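Side-chain contacts in AlkZ (Streptomyces sahachiroi, PDB 5UUJ), which is a DNA glycosylase of the AlkZ-like family, which is grouped with helix-turn-helix proteins: residues L136-L141 with S160-V165; V211-L216 with L265-E270; Q43-A48 with S63-V68; H360-R363 with R369-V372; Q11-R16 with D298-A303. All coordinates share one frame; numbering follows the deposited sequence.

Contact 1: L136-L141 with S160-V165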
# COMPACT_ATOMS: atom_id res chain seq x y z
N LEU A 136 -11.27 4.11 21.55
CA LEU A 136 -12.64 3.58 21.52
C LEU A 136 -12.84 2.58 20.40
O LEU A 136 -12.26 2.71 19.32
CB LEU A 136 -13.65 4.72 21.35
CG LEU A 136 -13.69 5.82 22.41
CD1 LEU A 136 -14.66 6.90 21.99
CD2 LEU A 136 -14.08 5.26 23.77
N THR A 137 -13.68 1.58 20.65
CA THR A 137 -14.13 0.68 19.60
C THR A 137 -15.06 1.44 18.66
O THR A 137 -15.42 2.59 18.94
CB THR A 137 -14.87 -0.55 20.16
OG1 THR A 137 -16.08 -0.13 20.81
CG2 THR A 137 -14.00 -1.29 21.17
N ARG A 138 -15.44 0.82 17.55
CA ARG A 138 -16.39 1.44 16.63
C ARG A 138 -17.70 1.75 17.34
O ARG A 138 -18.20 2.87 17.28
CB ARG A 138 -16.64 0.52 15.43
CG ARG A 138 -17.76 0.99 14.51
CD ARG A 138 -18.00 0.01 13.38
NE ARG A 138 -18.30 -1.33 13.88
CZ ARG A 138 -19.52 -1.80 14.12
NH1 ARG A 138 -20.59 -1.05 13.91
NH2 ARG A 138 -19.67 -3.03 14.58
N ASP A 139 -18.24 0.74 18.03
CA ASP A 139 -19.52 0.89 18.71
C ASP A 139 -19.46 1.95 19.80
O ASP A 139 -20.40 2.72 19.97
CB ASP A 139 -19.95 -0.45 19.31
CG ASP A 139 -20.30 -1.48 18.25
OD1 ASP A 139 -20.87 -1.09 17.21
OD2 ASP A 139 -20.01 -2.67 18.47
N GLU A 140 -18.35 2.00 20.53
CA GLU A 140 -18.17 2.99 21.57
C GLU A 140 -18.12 4.40 20.98
O GLU A 140 -18.71 5.33 21.54
CB GLU A 140 -16.90 2.71 22.37
CG GLU A 140 -17.03 1.55 23.34
CD GLU A 140 -15.75 1.25 24.10
OE1 GLU A 140 -14.67 1.70 23.65
OE2 GLU A 140 -15.82 0.58 25.15
N LEU A 141 -17.43 4.55 19.85
CA LEU A 141 -17.32 5.85 19.20
C LEU A 141 -18.66 6.30 18.62
O LEU A 141 -19.04 7.47 18.74
CB LEU A 141 -16.26 5.81 18.10
CG LEU A 141 -16.11 7.07 17.24
CD1 LEU A 141 -15.82 8.30 18.09
CD2 LEU A 141 -15.03 6.88 16.19
N SER A 160 -23.98 0.71 10.17
CA SER A 160 -23.97 -0.20 9.03
C SER A 160 -22.93 0.20 7.98
O SER A 160 -22.37 -0.66 7.31
CB SER A 160 -25.36 -0.26 8.39
OG SER A 160 -25.74 1.00 7.88
N GLY A 161 -22.68 1.50 7.85
CA GLY A 161 -21.77 2.01 6.84
C GLY A 161 -20.58 2.76 7.42
O GLY A 161 -20.07 3.70 6.79
N TRP A 162 -20.12 2.36 8.60
CA TRP A 162 -18.98 3.01 9.24
C TRP A 162 -17.73 2.93 8.37
O TRP A 162 -16.95 3.88 8.30
CB TRP A 162 -18.70 2.40 10.61
CG TRP A 162 -17.59 3.10 11.33
CD1 TRP A 162 -16.42 2.54 11.77
CD2 TRP A 162 -17.52 4.49 11.66
NE1 TRP A 162 -15.64 3.50 12.37
CE2 TRP A 162 -16.30 4.71 12.32
CE3 TRP A 162 -18.39 5.57 11.47
CZ2 TRP A 162 -15.91 5.96 12.79
CZ3 TRP A 162 -18.01 6.82 11.94
CH2 TRP A 162 -16.78 7.00 12.59
N GLY A 163 -17.55 1.79 7.71
CA GLY A 163 -16.38 1.54 6.90
C GLY A 163 -16.19 2.57 5.80
O GLY A 163 -15.06 2.89 5.42
N SER A 164 -17.30 3.09 5.29
CA SER A 164 -17.27 4.08 4.22
C SER A 164 -17.15 5.50 4.76
O SER A 164 -16.43 6.33 4.20
CB SER A 164 -18.52 3.94 3.35
OG SER A 164 -18.49 4.86 2.27
N VAL A 165 -17.85 5.78 5.86
CA VAL A 165 -17.93 7.12 6.41
C VAL A 165 -16.63 7.54 7.11
O VAL A 165 -16.32 8.72 7.20
CB VAL A 165 -19.11 7.23 7.40
CG1 VAL A 165 -19.13 8.58 8.12
CG2 VAL A 165 -20.43 7.01 6.67
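Arg138 and Leu141 of helix 138-146 both press on Trp162, the first residue of helix 162-172. The contact joins two helices of a unit that fits a winged helix: helix 117-130 precedes them, and the small antiparallel sheet runs in the order 136-137, 186-188, 176-177. Apolar carbon carries it. With CG of Trp162 anti to the backbone N (chi1 -177°), the indole reaches out to helix 138-146. The methylenes of Arg138 slide along its five-membered ring, CD lying 3.4 Å from Trp162 CD1. At the six-membered ring Leu141 crosses at about a right angle, its CD2 standing 3.6 Å from Trp162 CZ2. Phe187 of the sheet also meets the indole, nearly perpendicular to it. Charge plays its part beside the ring. The Arg138 chain bends at CG-CD (chi3 57°) and brings NH1 3.3 Å from Asp139 OD1, but this oxygen lies above the guanidinium plane, so the pair is electrostatic with no N-H aimed at it. Hydrogen bonds fix the start of helix 138-146 in a capping box. Glu140 N gives its hydrogen to Thr137 OG1 over 3.1 Å, and Glu140 OE1, which also pairs with Arg181, receives one from the backbone in return: Thr137 N approaches it at 3.2 Å on the anti side, 35° out of the carboxylate plane.

Contact 2: V211-L216 with L265-E270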
# COMPACT_ATOMS: atom_id res chain seq x y z
N VAL A 211 5.00 12.93 -2.24
CA VAL A 211 4.36 11.66 -2.53
C VAL A 211 4.90 11.10 -3.85
O VAL A 211 5.22 9.92 -3.95
CB VAL A 211 2.82 11.81 -2.59
CG1 VAL A 211 2.15 10.51 -3.04
CG2 VAL A 211 2.29 12.24 -1.24
N ILE A 212 5.00 11.97 -4.86
CA ILE A 212 5.50 11.56 -6.17
C ILE A 212 6.93 11.05 -6.05
O ILE A 212 7.27 10.02 -6.63
CB ILE A 212 5.43 12.73 -7.18
CG1 ILE A 212 3.97 13.06 -7.49
CG2 ILE A 212 6.16 12.38 -8.48
CD1 ILE A 212 3.77 14.36 -8.23
N LYS A 213 7.76 11.77 -5.29
CA LYS A 213 9.13 11.35 -5.04
C LYS A 213 9.19 9.96 -4.42
O LYS A 213 9.93 9.09 -4.88
CB LYS A 213 9.85 12.33 -4.11
CG LYS A 213 10.83 13.26 -4.81
CD LYS A 213 11.79 13.91 -3.81
CE LYS A 213 12.75 12.89 -3.20
NZ LYS A 213 13.84 13.52 -2.40
N ALA A 214 8.40 9.76 -3.37
CA ALA A 214 8.35 8.48 -2.67
C ALA A 214 7.88 7.37 -3.60
O ALA A 214 8.44 6.27 -3.59
CB ALA A 214 7.45 8.58 -1.45
N TYR A 215 6.86 7.65 -4.39
CA TYR A 215 6.31 6.66 -5.31
C TYR A 215 7.33 6.23 -6.36
O TYR A 215 7.59 5.04 -6.55
CB TYR A 215 5.05 7.19 -6.00
CG TYR A 215 4.48 6.20 -6.98
CD1 TYR A 215 3.68 5.15 -6.55
CD2 TYR A 215 4.75 6.30 -8.34
CE1 TYR A 215 3.17 4.23 -7.45
CE2 TYR A 215 4.24 5.39 -9.24
CZ TYR A 215 3.45 4.36 -8.79
OH TYR A 215 2.95 3.45 -9.69
N LEU A 216 7.92 7.21 -7.05
CA LEU A 216 8.88 6.92 -8.11
C LEU A 216 10.15 6.26 -7.56
O LEU A 216 10.85 5.55 -8.28
CB LEU A 216 9.26 8.21 -8.85
CG LEU A 216 8.15 8.88 -9.66
CD1 LEU A 216 8.69 10.14 -10.31
CD2 LEU A 216 7.56 7.94 -10.72
N LEU A 265 12.94 9.68 -11.15
CA LEU A 265 13.68 10.74 -10.47
C LEU A 265 15.07 10.87 -11.09
O LEU A 265 15.75 9.87 -11.32
CB LEU A 265 13.80 10.46 -8.97
CG LEU A 265 12.50 10.49 -8.16
CD1 LEU A 265 12.74 10.00 -6.74
CD2 LEU A 265 11.89 11.88 -8.15
N THR A 266 15.47 12.10 -11.36
CA THR A 266 16.76 12.36 -11.98
C THR A 266 17.90 11.82 -11.12
O THR A 266 18.92 11.37 -11.65
CB THR A 266 16.97 13.87 -12.23
OG1 THR A 266 15.90 14.36 -13.05
CG2 THR A 266 18.31 14.15 -12.91
N GLU A 267 17.73 11.84 -9.81
CA GLU A 267 18.75 11.35 -8.89
C GLU A 267 18.95 9.83 -9.01
O GLU A 267 19.91 9.29 -8.48
CB GLU A 267 18.40 11.71 -7.45
CG GLU A 267 17.08 11.14 -6.95
CD GLU A 267 16.85 11.39 -5.47
OE1 GLU A 267 15.74 11.84 -5.10
OE2 GLU A 267 17.77 11.12 -4.66
N HIS A 268 18.04 9.16 -9.71
CA HIS A 268 18.10 7.71 -9.89
C HIS A 268 18.37 7.30 -11.35
O HIS A 268 18.45 6.11 -11.66
CB HIS A 268 16.80 7.06 -9.42
CG HIS A 268 16.55 7.18 -7.95
ND1 HIS A 268 15.29 7.27 -7.42
CD2 HIS A 268 17.41 7.24 -6.91
CE1 HIS A 268 15.38 7.37 -6.10
NE2 HIS A 268 16.65 7.35 -5.77
N ALA A 269 18.50 8.29 -12.23
CA ALA A 269 18.64 8.03 -13.66
C ALA A 269 19.90 7.21 -13.99
O ALA A 269 19.82 6.18 -14.65
CB ALA A 269 18.66 9.34 -14.43
N GLU A 270 21.05 7.68 -13.52
CA GLU A 270 22.33 7.01 -13.79
C GLU A 270 22.36 5.61 -13.18
O GLU A 270 22.85 4.66 -13.80
CB GLU A 270 23.49 7.83 -13.24
CG GLU A 270 23.70 9.15 -13.97
CD GLU A 270 24.16 8.96 -15.40
OE1 GLU A 270 25.02 8.09 -15.64
OE2 GLU A 270 23.64 9.67 -16.29
O HOH W 1 12.97 7.40 -9.33
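Leu216 and Leu265 bring the backbones together, their CA atoms 6.6 Å apart, where helix 204-219 passes the end of strand 260-265. Leu265 lies against the helix through both of its methyls and its CG. Its CG sits beside the backbone N and opposite the carbonyl carbon (chi1 -66°), which directs the isobutyl group at the helix. One methyl, CD1, comes 3.5 Å from the carbonyl O of Lys213; the other, CD2, lies 3.8 Å from Lys213 CG, where the two side chains cross at about a right angle. Leu265 CG completes the apolar patch against Leu216 CB at 4.0 Å. Farther out, Lys213 bends at chi3 and brings NZ to 3.7 Å from Glu267 OE1, a long salt bridge between two exposed side chains. The same Glu267 lays its CG over the centre of the neighbouring His268 ring, while a water occupies the ring edge in plane. That water accepts from Leu265 N at 2.9 Å, is hydrogen-bonded to His268 ND1 at 3.0 Å, and gives a weak bond to Leu216 O, so it bridges the end of the strand and the turn to the helix, the last link being weak. Trp15 also meets the His268 ring. Helices 204-219, 224-232 and 238-248 followed by strands 252-257 and 260-265 are consistent with a winged helix, in which the second wing strand here settles on the first helix.

Contact 3: Q43-A48 with S63-V68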
# COMPACT_ATOMS: atom_id res chain seq x y z
N GLN A 43 -5.16 -4.85 5.15
CA GLN A 43 -6.53 -5.27 5.44
C GLN A 43 -6.51 -6.70 5.95
O GLN A 43 -7.26 -7.05 6.86
CB GLN A 43 -7.42 -5.14 4.20
CG GLN A 43 -8.87 -5.49 4.46
CD GLN A 43 -9.47 -4.71 5.62
OE1 GLN A 43 -9.53 -3.48 5.59
NE2 GLN A 43 -9.91 -5.42 6.65
N VAL A 44 -5.67 -7.53 5.34
CA VAL A 44 -5.37 -8.86 5.85
C VAL A 44 -4.03 -8.78 6.56
O VAL A 44 -2.98 -8.67 5.93
CB VAL A 44 -5.33 -9.92 4.73
CG1 VAL A 44 -5.11 -11.30 5.31
CG2 VAL A 44 -6.61 -9.88 3.91
N TRP A 45 -4.06 -8.82 7.89
CA TRP A 45 -2.88 -8.53 8.69
C TRP A 45 -1.75 -9.52 8.46
O TRP A 45 -0.59 -9.13 8.34
CB TRP A 45 -3.23 -8.50 10.18
CG TRP A 45 -2.08 -8.09 11.03
CD1 TRP A 45 -1.42 -8.84 11.95
CD2 TRP A 45 -1.42 -6.82 11.00
NE1 TRP A 45 -0.40 -8.12 12.51
CE2 TRP A 45 -0.38 -6.87 11.95
CE3 TRP A 45 -1.62 -5.64 10.27
CZ2 TRP A 45 0.47 -5.79 12.19
CZ3 TRP A 45 -0.78 -4.56 10.52
CH2 TRP A 45 0.25 -4.65 11.46
N SER A 46 -2.09 -10.81 8.38
CA SER A 46 -1.09 -11.85 8.20
C SER A 46 -0.31 -11.64 6.90
O SER A 46 0.87 -11.97 6.81
CB SER A 46 -1.74 -13.24 8.20
OG SER A 46 -2.73 -13.35 7.20
N VAL A 47 -0.99 -11.08 5.90
CA VAL A 47 -0.36 -10.80 4.62
C VAL A 47 0.61 -9.61 4.71
O VAL A 47 1.67 -9.62 4.09
CB VAL A 47 -1.43 -10.53 3.54
CG1 VAL A 47 -0.82 -9.98 2.27
CG2 VAL A 47 -2.19 -11.82 3.25
N ALA A 48 0.24 -8.61 5.50
CA ALA A 48 1.11 -7.44 5.69
C ALA A 48 2.39 -7.84 6.42
O ALA A 48 3.48 -7.36 6.09
CB ALA A 48 0.38 -6.36 6.46
N SER A 63 8.41 -8.23 13.71
CA SER A 63 8.93 -6.87 13.71
C SER A 63 7.80 -5.87 13.45
O SER A 63 7.82 -4.75 13.96
CB SER A 63 10.05 -6.70 12.68
OG SER A 63 9.58 -6.87 11.35
N VAL A 64 6.81 -6.29 12.68
CA VAL A 64 5.67 -5.42 12.37
C VAL A 64 4.85 -5.17 13.63
O VAL A 64 4.59 -4.02 13.99
CB VAL A 64 4.77 -6.03 11.28
CG1 VAL A 64 3.67 -5.05 10.89
CG2 VAL A 64 5.59 -6.40 10.05
N ASN A 65 4.44 -6.25 14.31
CA ASN A 65 3.70 -6.13 15.56
C ASN A 65 4.44 -5.32 16.61
O ASN A 65 3.83 -4.55 17.35
CB ASN A 65 3.36 -7.52 16.12
CG ASN A 65 2.24 -8.21 15.35
OD1 ASN A 65 1.38 -7.56 14.75
ND2 ASN A 65 2.23 -9.53 15.39
N ARG A 66 5.76 -5.50 16.70
CA ARG A 66 6.55 -4.78 17.70
C ARG A 66 6.58 -3.28 17.40
O ARG A 66 6.47 -2.46 18.30
CB ARG A 66 7.99 -5.32 17.77
CG ARG A 66 8.11 -6.73 18.34
CD ARG A 66 9.55 -7.06 18.71
NE ARG A 66 10.50 -6.72 17.65
CZ ARG A 66 10.92 -7.57 16.71
NH1 ARG A 66 10.48 -8.82 16.67
NH2 ARG A 66 11.78 -7.16 15.79
N GLU A 67 6.73 -2.94 16.13
CA GLU A 67 6.85 -1.55 15.73
C GLU A 67 5.48 -0.86 15.69
O GLU A 67 5.40 0.37 15.78
CB GLU A 67 7.57 -1.45 14.38
CG GLU A 67 9.06 -1.79 14.51
CD GLU A 67 9.85 -1.64 13.23
OE1 GLU A 67 9.85 -0.54 12.64
OE2 GLU A 67 10.50 -2.63 12.82
N VAL A 68 4.41 -1.64 15.58
CA VAL A 68 3.07 -1.12 15.77
C VAL A 68 2.87 -0.85 17.26
O VAL A 68 2.26 0.15 17.65
CB VAL A 68 1.98 -2.09 15.24
CG1 VAL A 68 0.59 -1.74 15.78
CG2 VAL A 68 1.97 -2.09 13.72
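Trp45 and Asn65 share the one hydrogen bond between segments 43-48 and 63-68. The indole NE1 donates to Asn65 OD1 over 2.9 Å, but the bond is bent, with an N-H...O angle of 136°. The oxygen sits at the ring edge near its plane, and ring and amide planes are 19° apart. Seen from the acceptor, the donor is tilted a little out of the carbonyl plane. The placement of OD1 lets it approach more than the nitrogen: Trp45 CZ2 is 3.2 Å from the same oxygen. A bond from Asn65 ND2 to Glu62 OE1, within the same helix, helps to hold the amide in this rotation. Apolar contacts follow on the adjoining part of the six-membered ring. Val64 and Val68, one helical turn apart, both send a methyl to it. Val64 CG1, anti to the backbone N (chi1 -175°), reaches Trp45 CH2 at 3.5 Å, and Val68 CG2 comes to 3.8 Å from that same CH2, near the ring plane. The indole is thus gripped along one side by a polar and an apolar partner. Lys75 of strand 74-77 adds a cation-pi contact to the ring, and Leu85 of strand 83-86 touches Trp45, Val64 and Val68 alike, so the tryptophan fits between the two helices and strands 74-77 and 83-86.

Contact 4: H360-R363 with R369-V372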
# COMPACT_ATOMS: atom_id res chain seq x y z
N HIS A 360 12.88 -19.50 2.49
CA HIS A 360 12.78 -18.10 2.90
C HIS A 360 11.35 -17.79 3.36
O HIS A 360 11.15 -17.12 4.37
CB HIS A 360 13.20 -17.19 1.75
CG HIS A 360 13.34 -15.75 2.14
ND1 HIS A 360 14.33 -15.30 2.99
CD2 HIS A 360 12.63 -14.66 1.77
CE1 HIS A 360 14.21 -13.99 3.13
NE2 HIS A 360 13.19 -13.58 2.41
N VAL A 361 10.38 -18.29 2.60
CA VAL A 361 8.97 -18.11 2.94
C VAL A 361 8.64 -18.86 4.23
O VAL A 361 7.84 -18.39 5.05
CB VAL A 361 8.05 -18.60 1.80
CG1 VAL A 361 6.58 -18.63 2.24
CG2 VAL A 361 8.21 -17.72 0.58
N ALA A 362 9.24 -20.03 4.41
CA ALA A 362 9.02 -20.83 5.61
C ALA A 362 9.43 -20.05 6.86
O ALA A 362 8.69 -20.00 7.84
CB ALA A 362 9.78 -22.15 5.53
N ARG A 363 10.61 -19.45 6.80
CA ARG A 363 11.13 -18.67 7.92
C ARG A 363 10.24 -17.45 8.17
O ARG A 363 9.99 -17.08 9.32
CB ARG A 363 12.57 -18.23 7.64
CG ARG A 363 13.28 -17.57 8.82
CD ARG A 363 13.60 -18.54 9.95
NE ARG A 363 12.45 -18.79 10.82
CZ ARG A 363 12.08 -17.99 11.82
NH1 ARG A 363 12.76 -16.88 12.08
NH2 ARG A 363 11.02 -18.30 12.56
N ARG A 369 9.87 -25.83 7.79
CA ARG A 369 10.00 -26.31 6.42
C ARG A 369 8.71 -26.17 5.63
O ARG A 369 7.62 -26.30 6.18
CB ARG A 369 10.44 -27.78 6.41
CG ARG A 369 11.54 -28.10 5.40
CD ARG A 369 11.51 -29.56 4.96
NE ARG A 369 11.28 -30.49 6.07
CZ ARG A 369 12.22 -30.92 6.90
NH1 ARG A 369 13.48 -30.50 6.77
NH2 ARG A 369 11.91 -31.77 7.87
N LEU A 370 8.86 -25.90 4.34
CA LEU A 370 7.74 -25.90 3.41
C LEU A 370 8.11 -26.72 2.17
O LEU A 370 8.71 -26.19 1.24
CB LEU A 370 7.36 -24.48 3.01
CG LEU A 370 6.60 -23.62 4.03
CD1 LEU A 370 6.37 -22.23 3.45
CD2 LEU A 370 5.28 -24.24 4.45
N PRO A 371 7.76 -28.02 2.17
CA PRO A 371 7.97 -28.82 0.96
C PRO A 371 7.29 -28.19 -0.24
O PRO A 371 6.22 -27.59 -0.10
CB PRO A 371 7.34 -30.17 1.32
CG PRO A 371 7.39 -30.23 2.81
CD PRO A 371 7.22 -28.82 3.28
N VAL A 372 7.90 -28.33 -1.42
CA VAL A 372 7.39 -27.71 -2.64
C VAL A 372 6.69 -28.72 -3.53
O VAL A 372 7.15 -29.85 -3.70
CB VAL A 372 8.53 -27.04 -3.44
CG1 VAL A 372 8.01 -26.48 -4.77
CG2 VAL A 372 9.19 -25.95 -2.63
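Leu370 turns its CG beside the backbone N and opposite the carbonyl carbon (chi1 -75°), and with chi2 at 178° CD1 is carried onward to the flank of helix 351-365, where it meets Val361 and Ala362. Val361 contributes CG1, which is anti to its own N, and the two side chains cross at about a right angle, CG1 lying 3.8 Å from Leu370 CD1. The same methyl rests on the backbone of the helix, 3.7 Å from Ala362 CA. Ala362 packs beside it, its CB 3.8 Å from Leu370 CG and 4.2 Å from Arg369 C. Here the chain comes closest, the CA atoms of Ala362 and Arg369 being 5.6 Å apart, while the Arg369 side chain starts out away from the helix. Leu370 is also covered by Ile333 of strand 326-334, and Val361 by Trp331 of that strand and Leu283 of strand 281-284. The contact packs the link between helix and last strand of a beta-alpha-beta unit, helix 351-365 coming between the parallel neighbours 337-342 and 372-374 in sequence. All side-chain contacts between the two segments are carbon against carbon, with no charge or hydrogen bond involved. The match therefore rests on burial and close fit: the branched end of Leu370 seated on the helix backbone beside an alanine.

Contact 5: Q11-R16 with D298-A303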
# COMPACT_ATOMS: atom_id res chain seq x y z
N GLN A 11 15.74 -4.12 -16.81
CA GLN A 11 16.52 -3.16 -16.02
C GLN A 11 15.64 -2.55 -14.94
O GLN A 11 16.01 -2.52 -13.76
CB GLN A 11 17.10 -2.06 -16.89
CG GLN A 11 18.35 -2.45 -17.65
CD GLN A 11 19.03 -1.26 -18.28
OE1 GLN A 11 18.46 -0.60 -19.16
NE2 GLN A 11 20.25 -0.96 -17.84
N VAL A 12 14.47 -2.06 -15.34
CA VAL A 12 13.54 -1.42 -14.42
C VAL A 12 13.14 -2.38 -13.30
O VAL A 12 13.11 -1.99 -12.13
CB VAL A 12 12.27 -0.92 -15.17
CG1 VAL A 12 11.17 -0.50 -14.19
CG2 VAL A 12 12.63 0.25 -16.08
N PHE A 13 12.84 -3.63 -13.65
CA PHE A 13 12.42 -4.61 -12.66
C PHE A 13 13.51 -4.84 -11.62
O PHE A 13 13.23 -4.89 -10.41
CB PHE A 13 12.06 -5.94 -13.32
CG PHE A 13 10.90 -5.85 -14.28
CD1 PHE A 13 9.92 -4.88 -14.12
CD2 PHE A 13 10.79 -6.73 -15.33
CE1 PHE A 13 8.85 -4.80 -14.99
CE2 PHE A 13 9.72 -6.66 -16.22
CZ PHE A 13 8.76 -5.69 -16.04
N ALA A 14 14.74 -5.00 -12.08
CA ALA A 14 15.88 -5.21 -11.19
C ALA A 14 16.08 -4.00 -10.28
O ALA A 14 16.35 -4.15 -9.09
CB ALA A 14 17.14 -5.48 -11.99
N TRP A 15 15.95 -2.80 -10.84
CA TRP A 15 16.13 -1.58 -10.07
C TRP A 15 15.04 -1.45 -9.01
O TRP A 15 15.32 -1.13 -7.85
CB TRP A 15 16.13 -0.36 -10.98
CG TRP A 15 16.34 0.92 -10.24
CD1 TRP A 15 17.54 1.44 -9.84
CD2 TRP A 15 15.34 1.83 -9.79
NE1 TRP A 15 17.34 2.62 -9.17
CE2 TRP A 15 15.99 2.88 -9.12
CE3 TRP A 15 13.94 1.86 -9.88
CZ2 TRP A 15 15.31 3.96 -8.56
CZ3 TRP A 15 13.26 2.93 -9.32
CH2 TRP A 15 13.95 3.96 -8.67
N ARG A 16 13.79 -1.71 -9.41
CA ARG A 16 12.67 -1.67 -8.47
C ARG A 16 12.88 -2.66 -7.32
O ARG A 16 12.65 -2.32 -6.16
CB ARG A 16 11.36 -1.99 -9.19
CG ARG A 16 10.84 -0.87 -10.07
CD ARG A 16 9.63 -1.30 -10.88
NE ARG A 16 9.10 -0.21 -11.69
CZ ARG A 16 8.14 -0.35 -12.61
NH1 ARG A 16 7.60 -1.54 -12.82
NH2 ARG A 16 7.73 0.69 -13.30
N ASP A 298 -0.83 -3.54 -15.19
CA ASP A 298 0.34 -3.32 -16.05
C ASP A 298 0.74 -4.59 -16.78
O ASP A 298 1.21 -5.56 -16.18
CB ASP A 298 1.52 -2.79 -15.23
CG ASP A 298 2.54 -2.07 -16.09
OD1 ASP A 298 2.62 -2.37 -17.30
OD2 ASP A 298 3.26 -1.19 -15.56
N GLU A 299 0.58 -4.57 -18.10
CA GLU A 299 0.72 -5.77 -18.92
C GLU A 299 2.16 -6.21 -19.16
O GLU A 299 2.39 -7.33 -19.61
CB GLU A 299 0.02 -5.56 -20.26
CG GLU A 299 -1.50 -5.45 -20.13
CD GLU A 299 -2.22 -5.22 -21.45
OE1 GLU A 299 -1.82 -5.84 -22.46
OE2 GLU A 299 -3.19 -4.44 -21.47
N VAL A 300 3.14 -5.36 -18.85
CA VAL A 300 4.54 -5.76 -19.01
C VAL A 300 4.98 -6.64 -17.84
O VAL A 300 5.94 -7.39 -17.96
CB VAL A 300 5.50 -4.55 -19.12
CG1 VAL A 300 5.09 -3.64 -20.27
CG2 VAL A 300 5.57 -3.77 -17.80
N VAL A 301 4.26 -6.54 -16.72
CA VAL A 301 4.55 -7.36 -15.55
C VAL A 301 3.67 -8.61 -15.52
O VAL A 301 4.14 -9.70 -15.21
CB VAL A 301 4.32 -6.56 -14.25
CG1 VAL A 301 4.50 -7.45 -13.01
CG2 VAL A 301 5.28 -5.38 -14.20
N LEU A 302 2.39 -8.43 -15.85
CA LEU A 302 1.41 -9.50 -15.79
C LEU A 302 0.58 -9.54 -17.07
O LEU A 302 -0.17 -8.62 -17.36
CB LEU A 302 0.50 -9.30 -14.57
CG LEU A 302 -0.72 -10.23 -14.45
CD1 LEU A 302 -0.31 -11.70 -14.42
CD2 LEU A 302 -1.52 -9.88 -13.21
N ALA A 303 0.73 -10.63 -17.82
CA ALA A 303 0.02 -10.80 -19.08
C ALA A 303 -1.50 -10.72 -18.87
O ALA A 303 -2.02 -11.29 -17.91
CB ALA A 303 0.40 -12.12 -19.72
O HOH W 2 5.89 -1.31 -15.11
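The Phe13 ring meets Val300 and Val301 obliquely, while the Arg16 guanidinium, one turn on along helix 9-19, has Val12 CG1 above one face, toward the rim, and a water in its plane at the edge. The N-terminal helix thus packs on the loop 298-303, which opens as a weakly bonded Asx turn. There Asp298 OD1 accepts from Val300 N at 3.4 Å, and the carbonyl O of Asp298 takes hydrogens from Val301 N and Leu302 N, so the chain folds tightly and offers its two valines to the helix. Phe13 CG stands beside the backbone N (chi1 -63°), which points the far end of the ring at both. CE1 of Phe13 lies 3.7 Å from Val301 CG2, and the two side chains slide past each other in opposite directions. CZ also nears the backbone, 3.8 Å from Val300 O, and has Val300 CG2 at 4.1 Å. Val300 O receives a weak bond from Arg326 of strand 326-334, a residue that also touches Phe13. Arg16 is stretched almost straight from CB to the guanidinium. NE and NH2 bind the carbonyl oxygens of Gly220 and Pro221, which helps to set its rotation, and Arg260 pairs with Asp298 OD1. Arg16 and Asp298 do not meet directly: NH1 and OD2 stay 5.1 Å apart. A water joins them, accepting from Arg16 NH1 at 2.9 Å and donating to Asp298 OD2 at 2.7 Å.

How the contacts relate
Only contacts 2 and 5 touch: Trp15, on the helix of contact 5, packs on both segments of contact 2, its CZ2 lying 3.5 Å from His268 ND1 and its CH2 3.5 Å from Leu216 O. Contact 5 spans the longest stretch of sequence of the five, and contacts 1, 2 and 3 fall between its segments. Contacts 1 and 3 hold helix pairs, with centres 22 Å apart and nearest atoms about 8 Å apart. Contact 1 lies across the chain's centre from contacts 2 and 5, its centre 38 Å from that of contact 2. Contact 4, near the C-terminus, follows all the others in sequence, and its nearest atoms are about 10 Å from contact 3.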